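Local coordinates for protein 4-phosphoerythronate dehydrogenase (Lactobacillus jensenii, PDB 4PRK) that probably interconverts pyruvate and D-lactate with NAD as cofactor, as a D-lactate dehydrogenase of the D-2-hydroxyacid dehydrogenase family, at residues Val239-Ala242 and Ala243-Ala247; Lys14-Ala17 and Ala18-Lys22; Ile178-Pro181 and Glu182-Pro185; Ala114-Asn118 and Arg119-Glu123. All coordinates share one frame; numbering follows the deposited sequence.

How the interactions relate
Along the chain the four local contacts come in the order interaction 2, 4, 3, 1. Interaction 2, an ordinary helical turn, stands apart on helix 10-23 beside the five-stranded parallel sheet. The others belong to the Rossmann-type NAD-binding part of the chain: interaction 1 starts helix 241-250, between strands 229-232 and 255-258 of the seven-stranded sheet; interaction 3 is a turn between strands 171-175 and 188-189; interaction 4 joins helices 103-118 and 121-129. Centres of 1 and 4 are about 19 Å apart, those of 1 and 2 about 44 Å. Interactions 3 and 4 lie against other subunits, interaction 2 touches one only through K14, and interaction 1 touches none.

Interaction 1: Val239-Ala242 and Ala243-Ala247; sequences VDTA and ALIEA
D240 and A243 meet where helix 241-250 begins. The aspartate occupies the N-cap, and its OD1 accepts from A243 N at 3.1 Å, a nearly straight bond (166°) that arrives from above the carboxylate plane. With CG anti to the backbone N (chi1 179°), the short side chain folds over the first turn, where its negative charge would also suit the positive end of the helix dipole. An alanine in place of D240 removes the carboxylate and would probably leave A243 N without its capping partner, fraying the start of the helix. Routine backbone bonds follow: L244 N to D240 O, I245 N to T241 O and E246 N to A242 O. Two sides are buried and apolar. On one, T241 CG2 meets I245 CD1 at 4.0 Å, against helix 279-285; on the other, V239 CG1 touches L244 CB at 4.1 Å, and L244 packs on strand 255-258. A242 and E246 face solvent instead: a small methyl needs little cover, and the E246 carboxylate forms a salt bridge with K250. Helix 241-250 links strands 229-232 and 255-258 in a beta-alpha-beta unit; outside it, helix 279-285 borders I245 and helix 218-223 meets A243 through F221.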
ATOM      1  N   VAL A 239       1.487  16.841  26.636  1.00 28.54           N
ATOM      2  CA  VAL A 239       2.833  17.344  26.432  1.00 29.38           C
ATOM      3  C   VAL A 239       3.077  18.545  27.329  1.00 30.21           C
ATOM      4  O   VAL A 239       2.279  19.462  27.344  1.00 29.45           O
ATOM      5  CB  VAL A 239       3.022  17.793  24.986  1.00 28.77           C
ATOM      6  CG1 VAL A 239       4.367  18.483  24.824  1.00 29.87           C
ATOM      7  CG2 VAL A 239       2.895  16.590  24.038  1.00 30.81           C
ATOM      8  N   ASP A 240       4.186  18.519  28.059  1.00 32.18           N
ATOM      9  CA  ASP A 240       4.637  19.657  28.861  1.00 33.27           C
ATOM     10  C   ASP A 240       5.248  20.676  27.914  1.00 29.75           C
ATOM     11  O   ASP A 240       6.413  20.533  27.522  1.00 29.00           O
ATOM     12  CB  ASP A 240       5.715  19.186  29.878  1.00 36.10           C
ATOM     13  CG  ASP A 240       6.267  20.330  30.769  1.00 36.57           C
ATOM     14  OD1 ASP A 240       6.377  21.510  30.365  1.00 39.23           O
ATOM     15  OD2 ASP A 240       6.627  20.011  31.894  1.00 39.75           O
ATOM     16  N   THR A 241       4.497  21.727  27.615  1.00 27.95           N
ATOM     17  CA  THR A 241       4.918  22.728  26.671  1.00 31.26           C
ATOM     18  C   THR A 241       6.218  23.445  26.928  1.00 33.68           C
ATOM     19  O   THR A 241       6.980  23.735  25.997  1.00 39.37           O
ATOM     20  CB  THR A 241       3.861  23.790  26.545  1.00 36.34           C
ATOM     21  OG1 THR A 241       2.593  23.151  26.326  1.00 34.95           O
ATOM     22  CG2 THR A 241       4.218  24.750  25.381  1.00 35.48           C
ATOM     23  N   ALA A 242       6.463  23.767  28.178  1.00 35.54           N
ATOM     24  CA  ALA A 242       7.732  24.353  28.617  1.00 32.97           C
ATOM     25  C   ALA A 242       8.878  23.453  28.208  1.00 33.48           C
ATOM     26  O   ALA A 242       9.881  23.910  27.630  1.00 37.13           O
ATOM     27  CB  ALA A 242       7.723  24.526  30.161  1.00 29.70           C
ATOM     28  N   ALA A 243       8.743  22.167  28.533  1.00 33.85           N
ATOM     29  CA  ALA A 243       9.804  21.175  28.217  1.00 34.19           C
ATOM     30  C   ALA A 243       9.949  21.017  26.723  1.00 33.12           C
ATOM     31  O   ALA A 243      11.063  20.775  26.262  1.00 32.27           O
ATOM     32  CB  ALA A 243       9.521  19.812  28.825  1.00 33.16           C
ATOM     33  N   LEU A 244       8.833  21.161  25.989  1.00 31.80           N
ATOM     34  CA  LEU A 244       8.843  21.090  24.525  1.00 30.17           C
ATOM     35  C   LEU A 244       9.679  22.253  23.959  1.00 31.13           C
ATOM     36  O   LEU A 244      10.608  22.057  23.159  1.00 29.54           O
ATOM     37  CB  LEU A 244       7.395  21.097  23.982  1.00 30.45           C
ATOM     38  CG  LEU A 244       7.217  21.311  22.466  1.00 30.80           C
ATOM     39  CD1 LEU A 244       7.984  20.277  21.697  1.00 32.39           C
ATOM     40  CD2 LEU A 244       5.781  21.285  21.984  1.00 32.60           C
ATOM     41  N   ILE A 245       9.359  23.462  24.417  1.00 31.43           N
ATOM     42  CA  ILE A 245      10.019  24.680  23.962  1.00 33.97           C
ATOM     43  C   ILE A 245      11.535  24.632  24.222  1.00 35.55           C
ATOM     44  O   ILE A 245      12.350  24.897  23.352  1.00 35.61           O
ATOM     45  CB  ILE A 245       9.366  25.893  24.667  1.00 34.17           C
ATOM     46  CG1 ILE A 245       8.022  26.200  24.008  1.00 39.04           C
ATOM     47  CG2 ILE A 245      10.244  27.103  24.561  1.00 33.78           C
ATOM     48  CD1 ILE A 245       7.238  27.314  24.644  1.00 41.42           C
ATOM     49  N   GLU A 246      11.884  24.272  25.444  1.00 35.83           N
ATOM     50  CA  GLU A 246      13.255  24.093  25.842  1.00 36.18           C
ATOM     51  C   GLU A 246      13.992  23.058  24.987  1.00 33.88           C
ATOM     52  O   GLU A 246      15.109  23.267  24.521  1.00 35.97           O
ATOM     53  CB  GLU A 246      13.212  23.643  27.288  1.00 37.60           C
ATOM     54  CG  GLU A 246      14.558  23.559  27.931  1.00 50.73           C
ATOM     55  CD  GLU A 246      14.465  23.337  29.435  1.00 59.82           C
ATOM     56  OE1 GLU A 246      13.404  23.684  30.034  1.00 67.04           O
ATOM     57  OE2 GLU A 246      15.469  22.836  30.000  1.00 55.28           O
ATOM     58  N   ALA A 247      13.366  21.911  24.815  1.00 32.51           N
ATOM     59  CA  ALA A 247      13.941  20.863  23.993  1.00 33.42           C
ATOM     60  C   ALA A 247      14.247  21.373  22.577  1.00 31.49           C
ATOM     61  O   ALA A 247      15.308  21.092  22.045  1.00 36.37           O
ATOM     62  CB  ALA A 247      12.978  19.677  23.927  1.00 33.44           C
TER

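Interaction 2: Lys14-Ala17 and Ala18-Lys22; sequences KLVA and ATEKK
V16 sets its methyl CG1 over one face of the E20 carboxylate, the one flat side-chain group of this turn, with CG1 4.0 Å from E20 CD. The nearer carboxylate oxygen, E20 OE1, is 3.8 Å from the same methyl, a van der Waals contact. The other oxygen, OE2, accepts a hydrogen bond from L27 N, so one face is covered by V16 while OE2 is held by the backbone beyond. The two side chains lie alongside each other and point the same way. V16 brings CG1 there by placing it anti to the backbone N (chi1 160°), while E20 swings CG beside its own N and then runs extended. Glutamate suits the place because its chain is long enough to lie along V16 and still present an oxygen to the neighbouring strand.

On the neighbouring side of the helix, T19 OG1 is hydrogen-bonded to E309 OE2; L15 O, 3.2 Å from T19 OG1, is within reach of the same hydroxyl. T19 N meets that L15 carbonyl at 3.0 Å, nearly along the C=O axis. E20 N to V16 O and K21 N to A17 O continue the ladder, the latter almost straight at 175°. A17, A18 and K21 occupy the exposed side, where small methyls and a charged tail fit.

Buried T19 packs on I308 and L312 of helix 301-319, where E309 also pairs with K22. L15 meets V304 and R305 of that helix, while V16 reaches L29 of strand 26-30, which follows helix 10-23 in the beta-alpha-beta unit begun by strand 2-6.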
ATOM      1  N   LYS A  14     -23.877  24.611   5.208  1.00 36.86           N
ATOM      2  CA  LYS A  14     -23.700  24.262   3.832  1.00 35.97           C
ATOM      3  C   LYS A  14     -24.151  22.892   3.469  1.00 31.31           C
ATOM      4  O   LYS A  14     -24.529  22.711   2.350  1.00 31.60           O
ATOM      5  CB  LYS A  14     -22.243  24.480   3.417  1.00 43.62           C
ATOM      6  CG  LYS A  14     -21.943  25.973   3.278  1.00 48.31           C
ATOM      7  CD  LYS A  14     -20.551  26.245   2.737  1.00 53.81           C
ATOM      8  CE  LYS A  14     -20.451  27.577   1.979  1.00 53.94           C
ATOM      9  NZ  LYS A  14     -20.472  28.783   2.834  1.00 56.42           N
ATOM     10  N   LEU A  15     -24.127  21.912   4.363  1.00 34.39           N
ATOM     11  CA  LEU A  15     -24.569  20.527   3.995  1.00 33.57           C
ATOM     12  C   LEU A  15     -26.049  20.312   4.206  1.00 31.27           C
ATOM     13  O   LEU A  15     -26.584  19.279   3.860  1.00 33.02           O
ATOM     14  CB  LEU A  15     -23.872  19.473   4.849  1.00 35.79           C
ATOM     15  CG  LEU A  15     -22.347  19.490   4.852  1.00 40.50           C
ATOM     16  CD1 LEU A  15     -21.834  18.446   5.824  1.00 41.37           C
ATOM     17  CD2 LEU A  15     -21.819  19.251   3.441  1.00 41.07           C
ATOM     18  N   VAL A  16     -26.704  21.259   4.837  1.00 32.04           N
ATOM     19  CA  VAL A  16     -28.013  20.973   5.378  1.00 37.07           C
ATOM     20  C   VAL A  16     -29.008  20.443   4.365  1.00 35.29           C
ATOM     21  O   VAL A  16     -29.744  19.491   4.604  1.00 39.61           O
ATOM     22  CB  VAL A  16     -28.598  22.234   5.995  1.00 36.76           C
ATOM     23  CG1 VAL A  16     -30.109  22.097   6.116  1.00 40.04           C
ATOM     24  CG2 VAL A  16     -27.957  22.442   7.343  1.00 39.40           C
ATOM     25  N   ALA A  17     -29.060  21.111   3.245  1.00 35.04           N
ATOM     26  CA  ALA A  17     -30.091  20.807   2.289  1.00 35.14           C
ATOM     27  C   ALA A  17     -29.831  19.431   1.763  1.00 35.49           C
ATOM     28  O   ALA A  17     -30.755  18.678   1.545  1.00 38.09           O
ATOM     29  CB  ALA A  17     -30.078  21.829   1.177  1.00 32.67           C
ATOM     30  N   ALA A  18     -28.571  19.085   1.538  1.00 35.48           N
ATOM     31  CA  ALA A  18     -28.271  17.763   0.962  1.00 38.32           C
ATOM     32  C   ALA A  18     -28.639  16.670   1.971  1.00 39.89           C
ATOM     33  O   ALA A  18     -29.058  15.576   1.595  1.00 33.40           O
ATOM     34  CB  ALA A  18     -26.809  17.656   0.585  1.00 35.56           C
ATOM     35  N   THR A  19     -28.493  16.984   3.255  1.00 41.48           N
ATOM     36  CA  THR A  19     -28.752  15.994   4.288  1.00 45.66           C
ATOM     37  C   THR A  19     -30.259  15.747   4.388  1.00 46.74           C
ATOM     38  O   THR A  19     -30.718  14.592   4.534  1.00 40.26           O
ATOM     39  CB  THR A  19     -28.122  16.427   5.629  1.00 45.43           C
ATOM     40  OG1 THR A  19     -26.689  16.505   5.474  1.00 41.82           O
ATOM     41  CG2 THR A  19     -28.464  15.435   6.697  1.00 41.90           C
ATOM     42  N   GLU A  20     -31.025  16.836   4.268  1.00 47.75           N
ATOM     43  CA  GLU A  20     -32.489  16.726   4.235  1.00 45.62           C
ATOM     44  C   GLU A  20     -32.904  15.756   3.140  1.00 44.27           C
ATOM     45  O   GLU A  20     -33.584  14.755   3.389  1.00 43.70           O
ATOM     46  CB  GLU A  20     -33.126  18.092   4.085  1.00 38.94           C
ATOM     47  CG  GLU A  20     -33.059  18.849   5.408  1.00 41.98           C
ATOM     48  CD  GLU A  20     -33.559  20.294   5.383  1.00 39.26           C
ATOM     49  OE1 GLU A  20     -33.374  21.058   4.416  1.00 42.99           O
ATOM     50  OE2 GLU A  20     -34.097  20.705   6.411  1.00 42.45           O
ATOM     51  N   LYS A  21     -32.442  16.028   1.935  1.00 45.73           N
ATOM     52  CA  LYS A  21     -32.762  15.183   0.796  1.00 50.02           C
ATOM     53  C   LYS A  21     -32.307  13.746   1.054  1.00 54.63           C
ATOM     54  O   LYS A  21     -33.076  12.817   0.819  1.00 51.78           O
ATOM     55  CB  LYS A  21     -32.136  15.696  -0.488  1.00 47.67           C
ATOM     56  CG  LYS A  21     -32.323  14.737  -1.663  1.00 54.39           C
ATOM     57  CD  LYS A  21     -31.688  15.227  -2.960  1.00 56.02           C
ATOM     58  CE  LYS A  21     -30.204  15.491  -2.766  1.00 61.83           C
ATOM     59  NZ  LYS A  21     -29.470  15.607  -4.053  1.00 65.18           N
ATOM     60  N   LYS A  22     -31.079  13.564   1.551  1.00 52.55           N
ATOM     61  CA  LYS A  22     -30.572  12.226   1.820  1.00 53.31           C
ATOM     62  C   LYS A  22     -31.346  11.489   2.920  1.00 51.55           C
ATOM     63  O   LYS A  22     -31.623  10.304   2.781  1.00 53.92           O
ATOM     64  CB  LYS A  22     -29.101  12.271   2.176  1.00 57.03           C
ATOM     65  CG  LYS A  22     -28.499  10.952   2.639  1.00 56.04           C
ATOM     66  CD  LYS A  22     -27.020  11.210   2.937  1.00 58.25           C
ATOM     67  CE  LYS A  22     -26.294   9.973   3.421  1.00 55.68           C
ATOM     68  NZ  LYS A  22     -24.848  10.123   3.149  1.00 56.50           N
TER

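Interaction 3: Ile178-Pro181 and Glu182-Pro185; sequences IYNP and EVEP
Y179 and E184 cross at about a right angle, the tyrosine ring standing 81° to the carboxylate. The hydroxyl gives its proton to E184 OE1, with Y179 OH and OE1 2.6 Å apart. That oxygen lies in the ring plane at its edge, yet the hydroxyl approaches from above the plane of the carboxylate. One face of the ring receives P181 N, 3.9 Å above it and offset toward the rim, so the start of the proline covers part of that face. Tyrosine suits the spot because it joins a reach across the turn to a polar end; its OH is further bonded to N306 ND2 of the third subunit.

N180 and E182 form the second pair, crossing obliquely. The amide offers N180 ND2 to E182 OE1 at 2.6 Å, within its own plane and onto the anti lone pair, although the two flat groups are turned 71° apart. E182 makes this possible by putting CG between its backbone N and carbonyl carbon (chi1 73°), a crowded position that folds the chain back over N180. The amide oxygen N180 OD1 meanwhile accepts from E182 N at 3.2 Å, so both ends of the asparagine are used. The remaining carboxylate oxygen of E182 bonds to H156 ND1 of the third subunit.

V183 N to N180 O and E184 N to P181 O close two successive turns, a short 3-10 piece in which proline suits the second position. The OD1 bond of N180 makes an Asx turn at its start. It lies in the loop after strand 171-175 of the Rossmann-type NAD-binding domain, where it meets the third and fourth subunits of the tetramer.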
ATOM      1  N   ILE A 178      -3.306  -2.163  25.165  1.00 38.87           N
ATOM      2  CA  ILE A 178      -4.190  -3.242  24.719  1.00 38.74           C
ATOM      3  C   ILE A 178      -3.663  -3.706  23.380  1.00 38.51           C
ATOM      4  O   ILE A 178      -3.093  -2.922  22.616  1.00 33.96           O
ATOM      5  CB  ILE A 178      -5.697  -2.860  24.581  1.00 43.60           C
ATOM      6  CG1 ILE A 178      -5.907  -1.749  23.545  1.00 45.01           C
ATOM      7  CG2 ILE A 178      -6.301  -2.417  25.922  1.00 45.51           C
ATOM      8  CD1 ILE A 178      -6.224  -2.293  22.172  1.00 50.07           C
ATOM      9  N   TYR A 179      -3.885  -4.976  23.100  1.00 35.02           N
ATOM     10  CA  TYR A 179      -3.394  -5.617  21.904  1.00 34.76           C
ATOM     11  C   TYR A 179      -4.496  -5.613  20.825  1.00 35.19           C
ATOM     12  O   TYR A 179      -5.593  -6.073  21.095  1.00 34.45           O
ATOM     13  CB  TYR A 179      -3.023  -7.058  22.266  1.00 32.88           C
ATOM     14  CG  TYR A 179      -2.679  -7.913  21.101  1.00 32.52           C
ATOM     15  CD1 TYR A 179      -1.615  -7.609  20.315  1.00 31.45           C
ATOM     16  CD2 TYR A 179      -3.432  -9.038  20.794  1.00 35.75           C
ATOM     17  CE1 TYR A 179      -1.292  -8.389  19.206  1.00 33.33           C
ATOM     18  CE2 TYR A 179      -3.124  -9.824  19.701  1.00 35.52           C
ATOM     19  CZ  TYR A 179      -2.044  -9.480  18.899  1.00 34.64           C
ATOM     20  OH  TYR A 179      -1.710 -10.259  17.798  1.00 36.87           O
ATOM     21  N   ASN A 180      -4.222  -5.125  19.616  1.00 32.26           N
ATOM     22  CA  ASN A 180      -5.166  -5.365  18.495  1.00 33.25           C
ATOM     23  C   ASN A 180      -4.532  -6.078  17.335  1.00 32.35           C
ATOM     24  O   ASN A 180      -3.733  -5.490  16.576  1.00 32.01           O
ATOM     25  CB  ASN A 180      -5.823  -4.068  17.974  1.00 39.00           C
ATOM     26  CG  ASN A 180      -7.022  -4.350  17.016  1.00 46.68           C
ATOM     27  OD1 ASN A 180      -7.348  -5.502  16.668  1.00 54.38           O
ATOM     28  ND2 ASN A 180      -7.671  -3.294  16.589  1.00 50.07           N
ATOM     29  N   PRO A 181      -4.923  -7.333  17.126  1.00 33.84           N
ATOM     30  CA  PRO A 181      -4.270  -8.114  16.099  1.00 33.23           C
ATOM     31  C   PRO A 181      -4.393  -7.513  14.700  1.00 34.54           C
ATOM     32  O   PRO A 181      -3.513  -7.690  13.870  1.00 34.71           O
ATOM     33  CB  PRO A 181      -4.986  -9.461  16.160  1.00 36.99           C
ATOM     34  CG  PRO A 181      -6.221  -9.247  16.962  1.00 33.75           C
ATOM     35  CD  PRO A 181      -6.019  -8.053  17.795  1.00 33.20           C
ATOM     36  N   GLU A 182      -5.465  -6.786  14.459  1.00 33.54           N
ATOM     37  CA  GLU A 182      -5.678  -6.219  13.131  1.00 33.38           C
ATOM     38  C   GLU A 182      -4.727  -5.097  12.734  1.00 29.03           C
ATOM     39  O   GLU A 182      -4.554  -4.837  11.548  1.00 28.84           O
ATOM     40  CB  GLU A 182      -7.156  -5.805  12.967  1.00 36.17           C
ATOM     41  CG  GLU A 182      -7.616  -4.585  13.712  1.00 39.62           C
ATOM     42  CD  GLU A 182      -9.143  -4.542  13.893  1.00 51.57           C
ATOM     43  OE1 GLU A 182      -9.581  -4.120  14.991  1.00 62.84           O
ATOM     44  OE2 GLU A 182      -9.919  -4.922  12.953  1.00 45.02           O
ATOM     45  N   VAL A 183      -4.046  -4.462  13.680  1.00 30.53           N
ATOM     46  CA  VAL A 183      -2.993  -3.473  13.303  1.00 28.07           C
ATOM     47  C   VAL A 183      -1.583  -4.055  12.972  1.00 28.72           C
ATOM     48  O   VAL A 183      -0.690  -3.342  12.414  1.00 26.96           O
ATOM     49  CB  VAL A 183      -2.876  -2.343  14.364  1.00 30.15           C
ATOM     50  CG1 VAL A 183      -4.201  -1.606  14.512  1.00 30.84           C
ATOM     51  CG2 VAL A 183      -2.409  -2.860  15.729  1.00 31.06           C
ATOM     52  N   GLU A 184      -1.351  -5.332  13.254  1.00 26.28           N
ATOM     53  CA  GLU A 184       0.008  -5.837  13.085  1.00 28.51           C
ATOM     54  C   GLU A 184       0.582  -5.874  11.681  1.00 28.97           C
ATOM     55  O   GLU A 184       1.789  -5.898  11.539  1.00 31.82           O
ATOM     56  CB  GLU A 184       0.144  -7.216  13.722  1.00 34.37           C
ATOM     57  CG  GLU A 184      -0.031  -7.069  15.250  1.00 37.36           C
ATOM     58  CD  GLU A 184       0.430  -8.250  16.086  1.00 40.26           C
ATOM     59  OE1 GLU A 184      -0.154  -9.356  15.923  1.00 36.04           O
ATOM     60  OE2 GLU A 184       1.335  -8.031  16.950  1.00 44.94           O
ATOM     61  N   PRO A 185      -0.248  -5.865  10.625  1.00 26.89           N
ATOM     62  CA  PRO A 185       0.395  -5.753   9.299  1.00 25.22           C
ATOM     63  C   PRO A 185       1.101  -4.429   9.113  1.00 27.14           C
ATOM     64  O   PRO A 185       1.925  -4.298   8.237  1.00 26.80           O
ATOM     65  CB  PRO A 185      -0.786  -5.785   8.335  1.00 24.04           C
ATOM     66  CG  PRO A 185      -1.927  -6.353   9.113  1.00 23.95           C
ATOM     67  CD  PRO A 185      -1.715  -5.966  10.530  1.00 24.62           C
TER

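Interaction 4: Ala114-Asn118 and Arg119-Glu123; sequences AMYLN and RKIGE
Y116 lays its ring across I121 at about a right angle, and I121 CB sits over one face, 3.7 Å from the ring centroid, as a CH-pi contact. A chi1 of 179° swings the Y116 ring away from its own N and over I121, while I121 places CG2 anti to its N, bringing that methyl to 3.4 Å from Y116 CE2. Beyond I121 comes G122, where a CB would stand only 3.0 Å from Y116 OH, so the absence of a side chain suits the tyrosine. Replacing Y116 by an alanine removes the ring and would probably uncover I121, open a gap beside G122 and cost the stack with Y116 of the second subunit. R119 bends at chi2 and chi3 to bond NH1 and NH2 to A105 O and A297 O of that same subunit. K120 stays extended beyond CG, its NZ bonded to the carbonyls of I140 and S138. One water links L117 O to E123 OE1. K120 takes positive phi (54°), with K120 N on L117 O at 3.0 Å and I121 N weakly on Y116 O: a Schellman motif ends helix 103-118, and K120 is at once the N-cap of helix 121-129, a direct junction of two helices at the subunit interface.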
ATOM      1  N   ALA A 114       4.188  15.901   9.865  1.00 21.52           N
ATOM      2  CA  ALA A 114       5.459  15.181   9.957  1.00 24.02           C
ATOM      3  C   ALA A 114       6.306  15.264   8.678  1.00 25.89           C
ATOM      4  O   ALA A 114       7.527  15.425   8.773  1.00 22.62           O
ATOM      5  CB  ALA A 114       5.286  13.724  10.337  1.00 23.11           C
ATOM      6  N   MET A 115       5.664  15.162   7.506  1.00 24.65           N
ATOM      7  CA  MET A 115       6.420  15.147   6.274  1.00 26.11           C
ATOM      8  C   MET A 115       6.968  16.536   6.005  1.00 26.32           C
ATOM      9  O   MET A 115       8.128  16.682   5.678  1.00 26.26           O
ATOM     10  CB  MET A 115       5.604  14.692   5.068  1.00 26.58           C
ATOM     11  CG  MET A 115       4.670  13.570   5.386  1.00 32.51           C
ATOM     12  SD  MET A 115       4.477  12.502   3.998  1.00 47.09           S
ATOM     13  CE  MET A 115       6.182  11.890   4.331  1.00 34.11           C
ATOM     14  N   TYR A 116       6.126  17.544   6.121  1.00 26.96           N
ATOM     15  CA  TYR A 116       6.615  18.933   5.985  1.00 27.89           C
ATOM     16  C   TYR A 116       7.829  19.231   6.876  1.00 27.15           C
ATOM     17  O   TYR A 116       8.866  19.736   6.410  1.00 26.67           O
ATOM     18  CB  TYR A 116       5.499  19.921   6.243  1.00 27.97           C
ATOM     19  CG  TYR A 116       5.884  21.372   6.160  1.00 28.74           C
ATOM     20  CD1 TYR A 116       6.445  21.971   7.228  1.00 32.32           C
ATOM     21  CD2 TYR A 116       5.564  22.150   5.052  1.00 33.69           C
ATOM     22  CE1 TYR A 116       6.798  23.293   7.217  1.00 35.19           C
ATOM     23  CE2 TYR A 116       5.869  23.504   5.013  1.00 33.74           C
ATOM     24  CZ  TYR A 116       6.504  24.046   6.117  1.00 36.38           C
ATOM     25  OH  TYR A 116       6.834  25.316   6.222  1.00 31.52           O
ATOM     26  N   LEU A 117       7.704  18.922   8.154  1.00 26.17           N
ATOM     27  CA  LEU A 117       8.817  19.151   9.069  1.00 25.81           C
ATOM     28  C   LEU A 117      10.009  18.317   8.748  1.00 24.84           C
ATOM     29  O   LEU A 117      11.094  18.803   8.889  1.00 27.60           O
ATOM     30  CB  LEU A 117       8.404  18.941  10.518  1.00 24.18           C
ATOM     31  CG  LEU A 117       7.322  19.903  10.945  1.00 22.88           C
ATOM     32  CD1 LEU A 117       6.750  19.554  12.286  1.00 22.11           C
ATOM     33  CD2 LEU A 117       7.886  21.334  10.909  1.00 24.94           C
ATOM     34  N   ASN A 118       9.801  17.070   8.298  1.00 27.72           N
ATOM     35  CA  ASN A 118      10.896  16.182   7.848  1.00 26.71           C
ATOM     36  C   ASN A 118      11.615  16.753   6.684  1.00 25.56           C
ATOM     37  O   ASN A 118      12.808  16.639   6.603  1.00 23.76           O
ATOM     38  CB  ASN A 118      10.398  14.782   7.483  1.00 26.68           C
ATOM     39  CG  ASN A 118      11.489  13.879   6.930  1.00 26.59           C
ATOM     40  OD1 ASN A 118      12.426  13.507   7.639  1.00 25.83           O
ATOM     41  ND2 ASN A 118      11.322  13.439   5.683  1.00 24.90           N
ATOM     42  N   ARG A 119      10.888  17.384   5.779  1.00 26.09           N
ATOM     43  CA  ARG A 119      11.510  18.030   4.637  1.00 26.56           C
ATOM     44  C   ARG A 119      12.069  19.445   4.975  1.00 28.11           C
ATOM     45  O   ARG A 119      12.687  20.114   4.091  1.00 25.02           O
ATOM     46  CB  ARG A 119      10.479  18.105   3.480  1.00 27.24           C
ATOM     47  CG  ARG A 119      10.010  16.731   2.966  1.00 29.36           C
ATOM     48  CD  ARG A 119      11.169  15.778   2.605  1.00 29.14           C
ATOM     49  NE  ARG A 119      12.059  16.387   1.599  1.00 29.80           N
ATOM     50  CZ  ARG A 119      12.402  15.877   0.397  1.00 30.09           C
ATOM     51  NH1 ARG A 119      11.987  14.697  -0.039  1.00 31.34           N
ATOM     52  NH2 ARG A 119      13.243  16.554  -0.378  1.00 31.88           N
ATOM     53  N   LYS A 120      11.811  19.908   6.208  1.00 24.23           N
ATOM     54  CA  LYS A 120      12.316  21.198   6.727  1.00 25.38           C
ATOM     55  C   LYS A 120      11.979  22.365   5.841  1.00 25.86           C
ATOM     56  O   LYS A 120      12.777  23.317   5.697  1.00 29.73           O
ATOM     57  CB  LYS A 120      13.834  21.135   6.942  1.00 25.73           C
ATOM     58  CG  LYS A 120      14.262  19.892   7.713  1.00 24.80           C
ATOM     59  CD  LYS A 120      15.780  19.729   7.743  1.00 26.78           C
ATOM     60  CE  LYS A 120      16.171  18.811   8.878  1.00 28.74           C
ATOM     61  NZ  LYS A 120      17.603  18.452   8.810  1.00 32.46           N
ATOM     62  N   ILE A 121      10.776  22.322   5.277  1.00 24.81           N
ATOM     63  CA  ILE A 121      10.354  23.327   4.347  1.00 24.69           C
ATOM     64  C   ILE A 121      10.350  24.703   5.024  1.00 29.06           C
ATOM     65  O   ILE A 121      10.695  25.694   4.384  1.00 32.31           O
ATOM     66  CB  ILE A 121       9.003  22.997   3.739  1.00 25.71           C
ATOM     67  CG1 ILE A 121       9.122  21.741   2.839  1.00 29.27           C
ATOM     68  CG2 ILE A 121       8.446  24.170   2.953  1.00 24.33           C
ATOM     69  CD1 ILE A 121       7.794  21.079   2.461  1.00 28.40           C
ATOM     70  N   GLY A 122       9.956  24.761   6.290  1.00 29.00           N
ATOM     71  CA  GLY A 122       9.848  26.008   7.004  1.00 30.99           C
ATOM     72  C   GLY A 122      11.205  26.554   7.359  1.00 31.03           C
ATOM     73  O   GLY A 122      11.395  27.750   7.399  1.00 34.16           O
ATOM     74  N   GLU A 123      12.151  25.667   7.623  1.00 31.19           N
ATOM     75  CA  GLU A 123      13.519  26.089   7.838  1.00 31.63           C
ATOM     76  C   GLU A 123      14.125  26.634   6.513  1.00 34.58           C
ATOM     77  O   GLU A 123      14.823  27.651   6.540  1.00 34.96           O
ATOM     78  CB  GLU A 123      14.352  24.968   8.439  1.00 29.31           C
ATOM     79  CG  GLU A 123      13.861  24.490   9.804  1.00 30.05           C
ATOM     80  CD  GLU A 123      14.584  23.234  10.300  1.00 32.47           C
ATOM     81  OE1 GLU A 123      13.995  22.154  10.439  1.00 33.34           O
ATOM     82  OE2 GLU A 123      15.783  23.297  10.511  1.00 36.80           O
TER
HETATM   83  O   HOH W   1      11.611  21.299  10.282  1.00 28.14           O